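Local coordinates for putative modification methylase (Thermus thermophilus, PDB 2ZIG) that probably transfers a methyl group from S-adenosylmethionine to bases in DNA, perhaps to the N4 atom of cytosine, at the interface of chains A and B. Sequence-based numbering; all coordinates share one arbitrary frame. Chains: chain A/B, Putative modification methylase.

Contact 1: the interface of chains A and B. Residues chain A 110-112, 162; chain B 129-131, 174.
The backbone of A:Val112 meets that of B:Asn130 where two strands meet at their ends, a worked example of how N4/N6-type DNA methylases may pair; the structure alone does not show that the dimer forms in solution. The strands are 110-113 of chain A and 129-137 of chain B. The tight part of the patch centres on A:Val112 N, which donates to B:Asn130 O at 3.0 Å with an angle of 162° at the hydrogen. Next to this bond, A:Val112 O and B:Asn130 OD1 are modelled 3.1 Å apart. Two acceptors would clash there, which makes the amide orientation doubtful; turned over, the amide would offer an N-H to the carbonyl oxygen.

A:Leu111 closes this end. Its side chain lies nearly at a right angle to that of B:Asp129, and the CD1 methyl rests on the CB methylene at 3.7 Å. The same methyl also lies beside the carboxylate oxygen OD1, while CD2 approaches that oxygen from its own branch.

A step along the strand, the CD2 corner of the A:His110 imidazole touches the CD1 methyl of B:Leu131 at 3.8 Å. A:Ile162 CG2, from the same chain as the histidine, covers one ring face near its rim, 3.9 Å above the plane. The ring is carried to this place with CG opposite the backbone N (chi1 172°).

Beyond this touch the contact slackens. The same CD1 methyl also sits over a face of the B:Arg174 guanidinium, towards its rim, 3.8 Å above the plane. A bend at chi3 (64°) turns the end of the arginine towards chain A, yet what NH1 gains there is slight, a weak hydrogen bond to A:His110 O at 3.2 Å. NH2 comes no nearer to the CD1 methyl of A:Ile162 than 4.1 Å, and the two side chains lie almost at right angles.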
ATOM      1  N   HIS A 110       9.967   0.110  17.185  1.00 56.67           N
ATOM      2  CA  HIS A 110       9.222   0.740  16.103  1.00 54.26           C
ATOM      3  C   HIS A 110       8.255  -0.228  15.443  1.00 53.15           C
ATOM      4  O   HIS A 110       8.565  -1.405  15.252  1.00 53.29           O
ATOM      5  CB  HIS A 110      10.160   1.291  15.034  1.00 53.65           C
ATOM      6  CG  HIS A 110       9.446   1.779  13.811  1.00 52.59           C
ATOM      7  ND1 HIS A 110       8.623   2.885  13.822  1.00 51.77           N
ATOM      8  CD2 HIS A 110       9.400   1.288  12.551  1.00 52.17           C
ATOM      9  CE1 HIS A 110       8.101   3.054  12.620  1.00 52.50           C
ATOM     10  NE2 HIS A 110       8.556   2.098  11.830  1.00 51.23           N
ATOM     11  N   LEU A 111       7.082   0.281  15.084  1.00 51.09           N
ATOM     12  CA  LEU A 111       6.082  -0.546  14.434  1.00 49.00           C
ATOM     13  C   LEU A 111       4.945   0.253  13.804  1.00 45.33           C
ATOM     14  O   LEU A 111       4.382   1.155  14.421  1.00 43.46           O
ATOM     15  CB  LEU A 111       5.503  -1.548  15.431  1.00 52.35           C
ATOM     16  CG  LEU A 111       4.452  -2.457  14.795  1.00 55.48           C
ATOM     17  CD1 LEU A 111       5.076  -3.182  13.601  1.00 55.41           C
ATOM     18  CD2 LEU A 111       3.926  -3.441  15.828  1.00 56.80           C
ATOM     19  N   VAL A 112       4.606  -0.102  12.570  1.00 41.10           N
ATOM     20  CA  VAL A 112       3.533   0.569  11.859  1.00 37.01           C
ATOM     21  C   VAL A 112       2.386  -0.384  11.600  1.00 35.09           C
ATOM     22  O   VAL A 112       2.602  -1.507  11.148  1.00 36.29           O
ATOM     23  CB  VAL A 112       4.011   1.103  10.488  1.00 36.81           C
ATOM     24  CG1 VAL A 112       2.871   1.817   9.782  1.00 33.29           C
ATOM     25  CG2 VAL A 112       5.196   2.038  10.673  1.00 35.88           C
ATOM     26  N   ILE A 162      15.193   4.139  10.107  1.00 31.80           N
ATOM     27  CA  ILE A 162      13.752   4.157   9.907  1.00 32.52           C
ATOM     28  C   ILE A 162      13.363   5.278   8.967  1.00 32.76           C
ATOM     29  O   ILE A 162      13.800   6.413   9.128  1.00 34.46           O
ATOM     30  CB  ILE A 162      13.004   4.365  11.230  1.00 32.04           C
ATOM     31  CG1 ILE A 162      13.236   3.164  12.140  1.00 33.26           C
ATOM     32  CG2 ILE A 162      11.516   4.562  10.969  1.00 31.06           C
ATOM     33  CD1 ILE A 162      12.819   1.846  11.517  1.00 35.25           C
TER
ATOM     34  N   ASP B 129       6.968  -7.777  11.907  1.00 31.16           N
ATOM     35  CA  ASP B 129       6.622  -6.430  12.362  1.00 32.38           C
ATOM     36  C   ASP B 129       6.511  -5.625  11.084  1.00 32.65           C
ATOM     37  O   ASP B 129       7.471  -5.537  10.320  1.00 34.48           O
ATOM     38  CB  ASP B 129       7.731  -5.787  13.199  1.00 32.52           C
ATOM     39  CG  ASP B 129       7.641  -6.132  14.658  1.00 33.24           C
ATOM     40  OD1 ASP B 129       6.515  -6.253  15.174  1.00 32.14           O
ATOM     41  OD2 ASP B 129       8.704  -6.260  15.296  1.00 35.97           O
ATOM     42  N   ASN B 130       5.358  -5.032  10.834  1.00 30.91           N
ATOM     43  CA  ASN B 130       5.233  -4.249   9.622  1.00 29.31           C
ATOM     44  C   ASN B 130       5.916  -2.888   9.731  1.00 28.25           C
ATOM     45  O   ASN B 130       5.740  -2.168  10.706  1.00 29.65           O
ATOM     46  CB  ASN B 130       3.760  -4.057   9.257  1.00 27.78           C
ATOM     47  CG  ASN B 130       3.582  -3.164   8.055  1.00 26.36           C
ATOM     48  OD1 ASN B 130       3.268  -1.985   8.194  1.00 28.30           O
ATOM     49  ND2 ASN B 130       3.806  -3.714   6.864  1.00 24.65           N
ATOM     50  N   LEU B 131       6.708  -2.555   8.722  1.00 26.64           N
ATOM     51  CA  LEU B 131       7.384  -1.271   8.654  1.00 25.08           C
ATOM     52  C   LEU B 131       6.762  -0.532   7.459  1.00 25.26           C
ATOM     53  O   LEU B 131       6.033  -1.132   6.660  1.00 23.36           O
ATOM     54  CB  LEU B 131       8.882  -1.476   8.434  1.00 26.99           C
ATOM     55  CG  LEU B 131       9.829  -1.518   9.652  1.00 29.69           C
ATOM     56  CD1 LEU B 131       9.155  -2.132  10.857  1.00 27.96           C
ATOM     57  CD2 LEU B 131      11.090  -2.289   9.272  1.00 25.98           C
ATOM     58  N   ARG B 174       9.914  -6.827   9.147  1.00 30.96           N
ATOM     59  CA  ARG B 174      11.014  -7.126  10.056  1.00 32.03           C
ATOM     60  C   ARG B 174      10.724  -8.224  11.062  1.00 32.02           C
ATOM     61  O   ARG B 174       9.633  -8.292  11.625  1.00 29.96           O
ATOM     62  CB  ARG B 174      11.421  -5.853  10.806  1.00 34.18           C
ATOM     63  CG  ARG B 174      12.662  -5.998  11.672  1.00 37.90           C
ATOM     64  CD  ARG B 174      13.197  -4.637  12.105  1.00 39.12           C
ATOM     65  NE  ARG B 174      12.254  -3.910  12.951  1.00 43.77           N
ATOM     66  CZ  ARG B 174      12.399  -2.637  13.313  1.00 44.13           C
ATOM     67  NH1 ARG B 174      11.493  -2.053  14.085  1.00 43.89           N
ATOM     68  NH2 ARG B 174      13.445  -1.940  12.897  1.00 45.98           N
TER

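Contact 2: the interface of chains A and B. Residues chain A 121, 124; chain B 66, 69-70, 114, 118.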
ATOM      1  N   VAL A 121      -8.036  -5.226   2.044  1.00 24.43           N
ATOM      2  CA  VAL A 121      -8.341  -6.643   2.103  1.00 26.03           C
ATOM      3  C   VAL A 121      -9.739  -6.903   2.644  1.00 26.20           C
ATOM      4  O   VAL A 121     -10.468  -7.729   2.104  1.00 26.20           O
ATOM      5  CB  VAL A 121      -7.324  -7.393   2.952  1.00 26.90           C
ATOM      6  CG1 VAL A 121      -7.670  -8.874   2.968  1.00 30.13           C
ATOM      7  CG2 VAL A 121      -5.934  -7.203   2.376  1.00 27.26           C
ATOM      8  N   ARG A 124     -12.605  -6.173   0.234  1.00 31.02           N
ATOM      9  CA  ARG A 124     -12.785  -7.186  -0.795  1.00 35.53           C
ATOM     10  C   ARG A 124     -13.795  -8.197  -0.288  1.00 36.33           C
ATOM     11  O   ARG A 124     -14.690  -8.622  -1.021  1.00 36.72           O
ATOM     12  CB  ARG A 124     -11.462  -7.886  -1.112  1.00 38.51           C
ATOM     13  CG  ARG A 124     -11.595  -9.023  -2.116  1.00 40.70           C
ATOM     14  CD  ARG A 124     -10.385  -9.103  -3.047  1.00 45.26           C
ATOM     15  NE  ARG A 124      -9.116  -9.165  -2.323  1.00 47.97           N
ATOM     16  CZ  ARG A 124      -8.797 -10.118  -1.458  1.00 47.63           C
ATOM     17  NH1 ARG A 124      -9.649 -11.100  -1.205  1.00 50.35           N
ATOM     18  NH2 ARG A 124      -7.630 -10.088  -0.843  1.00 49.44           N
TER
ATOM     19  N   ILE B  66     -10.865 -15.467  -7.341  1.00 75.83           N
ATOM     20  CA  ILE B  66     -10.284 -15.322  -6.012  1.00 73.76           C
ATOM     21  C   ILE B  66      -9.644 -16.618  -5.524  1.00 72.19           C
ATOM     22  O   ILE B  66      -8.709 -16.589  -4.727  1.00 71.65           O
ATOM     23  CB  ILE B  66     -11.336 -14.841  -4.981  1.00 73.73           C
ATOM     24  CG1 ILE B  66     -11.731 -13.392  -5.287  1.00 73.78           C
ATOM     25  CG2 ILE B  66     -10.778 -14.940  -3.569  1.00 72.93           C
ATOM     26  CD1 ILE B  66     -12.603 -12.743  -4.229  1.00 73.75           C
ATOM     27  N   TYR B  69      -6.220 -16.878  -6.722  1.00 52.90           N
ATOM     28  CA  TYR B  69      -5.598 -15.810  -5.956  1.00 49.22           C
ATOM     29  C   TYR B  69      -5.281 -16.247  -4.524  1.00 48.75           C
ATOM     30  O   TYR B  69      -4.142 -16.125  -4.075  1.00 47.59           O
ATOM     31  CB  TYR B  69      -6.528 -14.591  -5.949  1.00 45.99           C
ATOM     32  CG  TYR B  69      -5.915 -13.335  -5.384  1.00 41.66           C
ATOM     33  CD1 TYR B  69      -4.780 -12.768  -5.962  1.00 41.13           C
ATOM     34  CD2 TYR B  69      -6.459 -12.719  -4.261  1.00 40.33           C
ATOM     35  CE1 TYR B  69      -4.200 -11.621  -5.431  1.00 38.25           C
ATOM     36  CE2 TYR B  69      -5.890 -11.572  -3.721  1.00 38.92           C
ATOM     37  CZ  TYR B  69      -4.760 -11.030  -4.311  1.00 38.36           C
ATOM     38  OH  TYR B  69      -4.189  -9.900  -3.772  1.00 36.49           O
ATOM     39  N   GLU B  70      -6.286 -16.758  -3.815  1.00 49.12           N
ATOM     40  CA  GLU B  70      -6.092 -17.207  -2.434  1.00 49.21           C
ATOM     41  C   GLU B  70      -5.052 -18.318  -2.348  1.00 46.81           C
ATOM     42  O   GLU B  70      -4.178 -18.299  -1.476  1.00 47.43           O
ATOM     43  CB  GLU B  70      -7.404 -17.713  -1.826  1.00 50.92           C
ATOM     44  CG  GLU B  70      -8.550 -16.722  -1.848  1.00 55.95           C
ATOM     45  CD  GLU B  70      -8.157 -15.350  -1.342  1.00 58.03           C
ATOM     46  OE1 GLU B  70      -7.664 -15.249  -0.196  1.00 59.04           O
ATOM     47  OE2 GLU B  70      -8.346 -14.370  -2.095  1.00 59.28           O
ATOM     48  N   PRO B 114      -5.368  -6.340  -4.934  1.00 29.31           N
ATOM     49  CA  PRO B 114      -4.466  -5.634  -4.011  1.00 28.53           C
ATOM     50  C   PRO B 114      -3.378  -6.547  -3.435  1.00 28.11           C
ATOM     51  O   PRO B 114      -3.265  -6.707  -2.221  1.00 28.12           O
ATOM     52  CB  PRO B 114      -5.417  -5.125  -2.934  1.00 28.36           C
ATOM     53  CG  PRO B 114      -6.409  -6.248  -2.833  1.00 27.30           C
ATOM     54  CD  PRO B 114      -6.676  -6.595  -4.296  1.00 29.09           C
ATOM     55  N   ASP B 118      -2.568  -7.749   0.526  1.00 23.99           N
ATOM     56  CA  ASP B 118      -2.804  -9.112   0.980  1.00 25.22           C
ATOM     57  C   ASP B 118      -1.518  -9.661   1.574  1.00 27.67           C
ATOM     58  O   ASP B 118      -1.545 -10.377   2.577  1.00 28.84           O
ATOM     59  CB  ASP B 118      -3.271  -9.998  -0.184  1.00 25.95           C
ATOM     60  CG  ASP B 118      -4.770  -9.893  -0.427  1.00 27.00           C
ATOM     61  OD1 ASP B 118      -5.530 -10.184   0.519  1.00 26.93           O
ATOM     62  OD2 ASP B 118      -5.189  -9.520  -1.544  1.00 23.47           O
TER
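A:Val121 straddles the carboxylate oxygen OD1 of B:Asp118 with both methyls, and its CG2 also packs on the aspartate CA at 3.9 Å. This small apolar centre belongs to a helix-to-helix contact in the methylase dimer of the crystal, helix 115-125 of one chain facing the same helix of the other. B:Pro114, just ahead of that helix, borders it, with CG 4.0 Å from NE of A:Arg124.

Outward from this core the arginine chain, bent at chi2 and chi3, brings its guanidinium to B:Asp118 from the opposite direction. NH2 reaches both carboxylate oxygens. It donates to OD2 in a bent bond of 2.6 Å, meeting the syn lone pair, although the oxygen lies 27° out of the guanidinium plane. With OD1 it forms a salt bridge at 2.5 Å without an N-H directed at that oxygen, and the two flat groups are turned 43° apart. B:Tyr69 secures the acceptor from within chain B: its phenol OH donates to OD2 at 2.5 Å on the anti side, 25° out of the carboxylate plane. OD2 is thus gripped by two donors. The CE2 edge of the same tyrosine ring covers one guanidinium face, 3.6 Å above the plane.

An alanine in place of B:Asp118 would probably leave the charge of A:Arg124 without its carboxylate mate and the phenol OH of B:Tyr69 without its acceptor, setting the guanidinium freer to turn.

At the rim, NH1 faces OE2 of B:Glu70 in a longer salt bridge of 3.6 Å, the two side chains running antiparallel. The poorly ordered B:Ile66 lies loosely alongside the aliphatic part of the arginine.

About 22 Å separates the centres of the C-alpha atoms of contact 1 and contact 2, which have no residue in common. They are linked along the chain: strand 110-113, helix 115-125 and strand 129-137 follow one another, and contact 1 draws on both strands while contact 2 draws on the helix between them, helped by strand 167-174 and helix 66-86 respectively. A single stretch of sequence therefore supplies most of both patches. Because the interface is two-fold symmetric, each patch recurs with the chains exchanged. Strand ends and charged helices could together fix the relative orientation of the two subunits, if this dimer is the biological one.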